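Local coordinates for protein alpha-1,6-mannanase (PDB 4V1S) that probably hydrolyses alpha-1,6-mannosidic linkages of mannan, as a family 76 glycoside hydrolase of a gut bacterium, at residues Leu176-Ile187 / Ala227-Thr235. Sequence-based numbering, arbitrary orientation.
Sequences LSGEDNVLGGGI and AAIRINDWT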
ATOM      1  N   LEU A 176      -4.957 -11.287  10.737  1.00 11.10           N
ATOM      2  CA  LEU A 176      -5.804 -11.293  11.934  1.00 11.61           C
ATOM      3  C   LEU A 176      -5.320 -12.276  13.008  1.00 13.61           C
ATOM      4  O   LEU A 176      -5.623 -12.093  14.214  1.00 14.43           O
ATOM      5  CB  LEU A 176      -7.265 -11.592  11.573  1.00 12.51           C
ATOM      6  CG  LEU A 176      -8.003 -10.447  10.903  1.00 14.72           C
ATOM      7  CD1 LEU A 176      -9.290 -10.958  10.264  1.00 19.23           C
ATOM      8  CD2 LEU A 176      -8.303  -9.279  11.840  1.00 15.52           C
ATOM      9  N   SER A 177      -4.515 -13.267  12.601  1.00 12.01           N
ATOM     10  CA  SER A 177      -3.978 -14.219  13.558  1.00 13.11           C
ATOM     11  C   SER A 177      -2.857 -13.536  14.369  1.00 14.40           C
ATOM     12  O   SER A 177      -2.420 -14.072  15.394  1.00 16.01           O
ATOM     13  CB  SER A 177      -3.427 -15.486  12.893  1.00 15.00           C
ATOM     14  OG  SER A 177      -2.168 -15.283  12.232  1.00 16.43           O
ATOM     15  N   GLY A 178      -2.395 -12.354  13.929  1.00 12.90           N
ATOM     16  CA  GLY A 178      -1.363 -11.631  14.698  1.00 12.57           C
ATOM     17  C   GLY A 178      -1.944 -10.724  15.780  1.00 11.96           C
ATOM     18  O   GLY A 178      -1.202 -10.072  16.498  1.00 13.79           O
ATOM     19  N   GLU A 179      -3.253 -10.669  15.869  1.00 10.49           N
ATOM     20  CA  GLU A 179      -3.970  -9.905  16.900  1.00 12.30           C
ATOM     21  C   GLU A 179      -4.179 -10.775  18.139  1.00 14.09           C
ATOM     22  O   GLU A 179      -4.631 -11.922  18.059  1.00 16.05           O
ATOM     23  CB  GLU A 179      -5.364  -9.466  16.411  1.00 11.68           C
ATOM     24  CG  GLU A 179      -6.054  -8.482  17.342  1.00 13.72           C
ATOM     25  CD  GLU A 179      -7.510  -8.194  17.027  1.00 15.15           C
ATOM     26  OE1 GLU A 179      -8.057  -8.754  16.045  1.00 18.53           O
ATOM     27  OE2 GLU A 179      -8.113  -7.368  17.762  1.00 15.62           O
ATOM     28  N   ASP A 180      -3.880 -10.213  19.284  1.00 12.21           N
ATOM     29  CA  ASP A 180      -4.218 -10.849  20.563  1.00 13.48           C
ATOM     30  C   ASP A 180      -4.256  -9.741  21.626  1.00 14.82           C
ATOM     31  O   ASP A 180      -4.104  -8.564  21.300  1.00 15.10           O
ATOM     32  CB  ASP A 180      -3.273 -12.022  20.926  1.00 13.29           C
ATOM     33  CG  ASP A 180      -1.842 -11.573  21.125  1.00 14.90           C
ATOM     34  OD1 ASP A 180      -1.628 -10.380  21.480  1.00 15.61           O
ATOM     35  OD2 ASP A 180      -0.946 -12.411  20.959  1.00 15.79           O
ATOM     36  N   ASN A 181      -4.496 -10.117  22.878  1.00 14.90           N
ATOM     37  CA  ASN A 181      -4.641  -9.128  23.951  1.00 14.73           C
ATOM     38  C   ASN A 181      -3.359  -8.693  24.657  1.00 15.01           C
ATOM     39  O   ASN A 181      -3.412  -7.997  25.655  1.00 15.91           O
ATOM     40  CB  ASN A 181      -5.727  -9.575  24.930  1.00 16.80           C
ATOM     41  CG  ASN A 181      -7.104  -9.187  24.453  1.00 26.84           C
ATOM     42  OD1 ASN A 181      -8.045 -10.002  24.430  1.00 36.94           O
ATOM     43  ND2 ASN A 181      -7.239  -7.933  24.065  1.00 33.11           N
ATOM     44  N   VAL A 182      -2.203  -9.075  24.118  1.00 14.31           N
ATOM     45  CA  VAL A 182      -0.924  -8.499  24.578  1.00 14.04           C
ATOM     46  C   VAL A 182      -1.013  -7.019  24.239  1.00 15.86           C
ATOM     47  O   VAL A 182      -1.464  -6.655  23.154  1.00 16.48           O
ATOM     48  CB  VAL A 182       0.251  -9.245  23.933  1.00 14.67           C
ATOM     49  CG1 VAL A 182       1.588  -8.575  24.225  1.00 16.43           C
ATOM     50  CG2 VAL A 182       0.251 -10.703  24.426  1.00 14.81           C
ATOM     51  N   LEU A 183      -0.648  -6.172  25.200  1.00 15.66           N
ATOM     52  CA  LEU A 183      -0.849  -4.718  25.102  1.00 15.18           C
ATOM     53  C   LEU A 183      -2.310  -4.287  24.978  1.00 17.29           C
ATOM     54  O   LEU A 183      -2.587  -3.120  24.671  1.00 19.52           O
ATOM     55  CB  LEU A 183      -0.026  -4.112  23.943  1.00 17.94           C
ATOM     56  CG  LEU A 183       1.491  -4.256  24.076  1.00 18.01           C
ATOM     57  CD1 LEU A 183       2.200  -3.622  22.891  1.00 17.49           C
ATOM     58  CD2 LEU A 183       2.021  -3.662  25.370  1.00 21.59           C
ATOM     59  N   GLY A 184      -3.243  -5.208  25.215  1.00 16.87           N
ATOM     60  CA  GLY A 184      -4.659  -4.899  25.156  1.00 18.52           C
ATOM     61  C   GLY A 184      -5.292  -4.977  23.785  1.00 15.61           C
ATOM     62  O   GLY A 184      -6.466  -4.677  23.627  1.00 17.87           O
ATOM     63  N   GLY A 185      -4.524  -5.441  22.804  1.00 15.67           N
ATOM     64  CA  GLY A 185      -4.988  -5.478  21.430  1.00 15.36           C
ATOM     65  C   GLY A 185      -3.849  -5.216  20.475  1.00 14.01           C
ATOM     66  O   GLY A 185      -2.691  -5.232  20.849  1.00 14.52           O
ATOM     67  N   GLY A 186      -4.190  -4.972  19.214  1.00 14.89           N
ATOM     68  CA  GLY A 186      -3.172  -4.680  18.213  1.00 14.03           C
ATOM     69  C   GLY A 186      -2.510  -5.930  17.677  1.00 11.81           C
ATOM     70  O   GLY A 186      -2.761  -7.058  18.145  1.00 12.56           O
ATOM     71  N   ILE A 187      -1.669  -5.714  16.678  1.00 11.48           N
ATOM     72  CA  ILE A 187      -1.112  -6.788  15.857  1.00 13.68           C
ATOM     73  C   ILE A 187       0.412  -6.655  15.824  1.00 12.56           C
ATOM     74  O   ILE A 187       0.946  -5.584  15.578  1.00 13.17           O
ATOM     75  CB  ILE A 187      -1.717  -6.748  14.434  1.00 12.32           C
ATOM     76  CG1 ILE A 187      -3.221  -6.996  14.516  1.00 14.00           C
ATOM     77  CG2 ILE A 187      -1.042  -7.757  13.472  1.00 11.87           C
ATOM     78  CD1 ILE A 187      -3.972  -6.796  13.215  1.00 16.19           C
ATOM     79  N   ALA A 227     -14.019  -6.486  13.466  1.00 18.00           N
ATOM     80  CA  ALA A 227     -12.574  -6.531  13.609  1.00 15.91           C
ATOM     81  C   ALA A 227     -11.962  -5.149  13.352  1.00 13.50           C
ATOM     82  O   ALA A 227     -11.128  -4.711  14.121  1.00 15.46           O
ATOM     83  CB  ALA A 227     -11.970  -7.577  12.690  1.00 17.38           C
ATOM     84  N   ALA A 228     -12.388  -4.471  12.284  1.00 14.78           N
ATOM     85  CA  ALA A 228     -11.873  -3.148  11.977  1.00 14.90           C
ATOM     86  C   ALA A 228     -12.115  -2.183  13.145  1.00 14.25           C
ATOM     87  O   ALA A 228     -11.225  -1.415  13.541  1.00 14.88           O
ATOM     88  CB  ALA A 228     -12.483  -2.603  10.697  1.00 16.10           C
ATOM     89  N   ILE A 229     -13.307  -2.240  13.719  1.00 16.67           N
ATOM     90  CA  ILE A 229     -13.676  -1.351  14.835  1.00 16.42           C
ATOM     91  C   ILE A 229     -12.828  -1.635  16.063  1.00 15.24           C
ATOM     92  O   ILE A 229     -12.315  -0.719  16.703  1.00 16.31           O
ATOM     93  CB  ILE A 229     -15.184  -1.472  15.153  1.00 18.43           C
ATOM     94  CG1 ILE A 229     -16.005  -0.863  14.002  1.00 20.09           C
ATOM     95  CG2 ILE A 229     -15.531  -0.783  16.465  1.00 21.49           C
ATOM     96  CD1 ILE A 229     -17.495  -1.176  14.067  1.00 21.55           C
ATOM     97  N   ARG A 230     -12.672  -2.917  16.379  1.00 15.55           N
ATOM     98  CA  ARG A 230     -11.896  -3.333  17.522  1.00 16.22           C
ATOM     99  C   ARG A 230     -10.429  -2.903  17.393  1.00 15.93           C
ATOM    100  O   ARG A 230      -9.848  -2.334  18.323  1.00 16.89           O
ATOM    101  CB  ARG A 230     -12.015  -4.857  17.688  1.00 18.32           C
ATOM    102  CG  ARG A 230     -11.242  -5.431  18.843  1.00 19.86           C
ATOM    103  CD  ARG A 230     -11.412  -6.946  18.933  1.00 20.33           C
ATOM    104  NE  ARG A 230     -10.864  -7.627  17.758  1.00 18.78           N
ATOM    105  CZ  ARG A 230     -11.545  -8.277  16.816  1.00 18.72           C
ATOM    106  NH1 ARG A 230     -12.870  -8.399  16.855  1.00 21.00           N
ATOM    107  NH2 ARG A 230     -10.875  -8.838  15.806  1.00 21.31           N
ATOM    108  N   ILE A 231      -9.823  -3.216  16.244  1.00 13.49           N
ATOM    109  CA  ILE A 231      -8.440  -2.847  16.005  1.00 13.11           C
ATOM    110  C   ILE A 231      -8.292  -1.320  15.980  1.00 13.13           C
ATOM    111  O   ILE A 231      -7.343  -0.771  16.540  1.00 13.41           O
ATOM    112  CB  ILE A 231      -7.937  -3.476  14.694  1.00 13.62           C
ATOM    113  CG1 ILE A 231      -7.888  -5.013  14.840  1.00 15.16           C
ATOM    114  CG2 ILE A 231      -6.583  -2.898  14.312  1.00 12.77           C
ATOM    115  CD1 ILE A 231      -7.835  -5.729  13.506  1.00 15.58           C
ATOM    116  N   ASN A 232      -9.229  -0.626  15.350  1.00 13.90           N
ATOM    117  CA  ASN A 232      -9.193   0.835  15.342  1.00 14.00           C
ATOM    118  C   ASN A 232      -9.237   1.441  16.738  1.00 15.23           C
ATOM    119  O   ASN A 232      -8.445   2.324  17.063  1.00 15.79           O
ATOM    120  CB  ASN A 232     -10.323   1.426  14.537  1.00 16.20           C
ATOM    121  CG  ASN A 232     -10.199   2.932  14.430  1.00 17.01           C
ATOM    122  OD1 ASN A 232      -9.159   3.444  14.001  1.00 16.87           O
ATOM    123  ND2 ASN A 232     -11.231   3.650  14.859  1.00 17.98           N
ATOM    124  N   ASP A 233     -10.169   0.965  17.556  1.00 15.84           N
ATOM    125  CA  ASP A 233     -10.285   1.461  18.939  1.00 18.16           C
ATOM    126  C   ASP A 233      -8.937   1.333  19.664  1.00 16.34           C
ATOM    127  O   ASP A 233      -8.481   2.273  20.316  1.00 18.55           O
ATOM    128  CB  ASP A 233     -11.358   0.687  19.690  1.00 19.51           C
ATOM    129  CG  ASP A 233     -12.763   1.092  19.307  1.00 22.77           C
ATOM    130  OD1 ASP A 233     -12.957   2.065  18.548  1.00 22.31           O
ATOM    131  OD2 ASP A 233     -13.691   0.402  19.765  1.00 29.01           O
ATOM    132  N   TRP A 234      -8.285   0.175  19.527  1.00 13.88           N
ATOM    133  CA  TRP A 234      -6.972  -0.030  20.155  1.00 14.50           C
ATOM    134  C   TRP A 234      -5.932   0.945  19.594  1.00 14.53           C
ATOM    135  O   TRP A 234      -5.122   1.523  20.337  1.00 14.52           O
ATOM    136  CB  TRP A 234      -6.488  -1.481  19.986  1.00 15.61           C
ATOM    137  CG  TRP A 234      -5.162  -1.733  20.629  1.00 16.76           C
ATOM    138  CD1 TRP A 234      -4.921  -2.123  21.934  1.00 16.59           C
ATOM    139  CD2 TRP A 234      -3.877  -1.576  20.026  1.00 15.90           C
ATOM    140  NE1 TRP A 234      -3.571  -2.217  22.161  1.00 18.54           N
ATOM    141  CE2 TRP A 234      -2.906  -1.889  21.008  1.00 17.00           C
ATOM    142  CE3 TRP A 234      -3.448  -1.249  18.741  1.00 15.29           C
ATOM    143  CZ2 TRP A 234      -1.543  -1.870  20.736  1.00 17.49           C
ATOM    144  CZ3 TRP A 234      -2.089  -1.221  18.473  1.00 15.93           C
ATOM    145  CH2 TRP A 234      -1.153  -1.508  19.469  1.00 16.19           C
ATOM    146  N   THR A 235      -5.924   1.082  18.271  1.00 15.17           N
ATOM    147  CA  THR A 235      -4.919   1.884  17.606  1.00 15.12           C
ATOM    148  C   THR A 235      -5.050   3.363  17.987  1.00 15.01           C
ATOM    149  O   THR A 235      -4.056   4.031  18.297  1.00 15.35           O
ATOM    150  CB  THR A 235      -4.999   1.681  16.099  1.00 13.34           C
ATOM    151  OG1 THR A 235      -4.936   0.266  15.810  1.00 14.05           O
ATOM    152  CG2 THR A 235      -3.846   2.382  15.405  1.00 15.15           C
TER
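Trp-234 and Arg-230 on one side of helix 222-239 fasten the glycine-rich loop that leaves helix 162-177, a loop-on-helix contact at the periphery of the helical domain. The indole makes the largest single contribution. Its CG stands anti to the backbone N (chi1 -179°), which carries the ring out to the loop, where one face lies against the peptide joining Gly-185 and Gly-186. Gly-185 CA lies over the five-membered ring, 3.7 Å from its centroid, and Gly-186 CA over the six-membered ring at 3.5 Å, both CH-pi contacts on the same face. A CB on either glycine would collide with the indole. At the ring edge, NE1 of Trp-234 gives a nearly straight hydrogen bond (2.8 Å) to Leu-183 O, reaching the carbonyl from above its plane. A leucine in place of Trp-234 would probably leave the Leu-183 carbonyl without this donor and the two glycines without their flat support. One turn earlier, Arg-230 grips Glu-179 side-on: NE meets OE2 and NH2 meets OE1, each at 2.8 Å, with carboxylate and guanidinium nearly coplanar. Beside this salt bridge, Ile-231 CD1 touches Leu-176 CD2 (3.9 Å) and Ile-187 CD1 (4.0 Å). Lys-200 NZ hydrogen-bonds to the carbonyls of Val-182, Gly-185 and Gly-186. Such a loop, packed on a later helix, belongs to the mainly helical (alpha/alpha)6 barrel of family 76 and the six-hairpin clan.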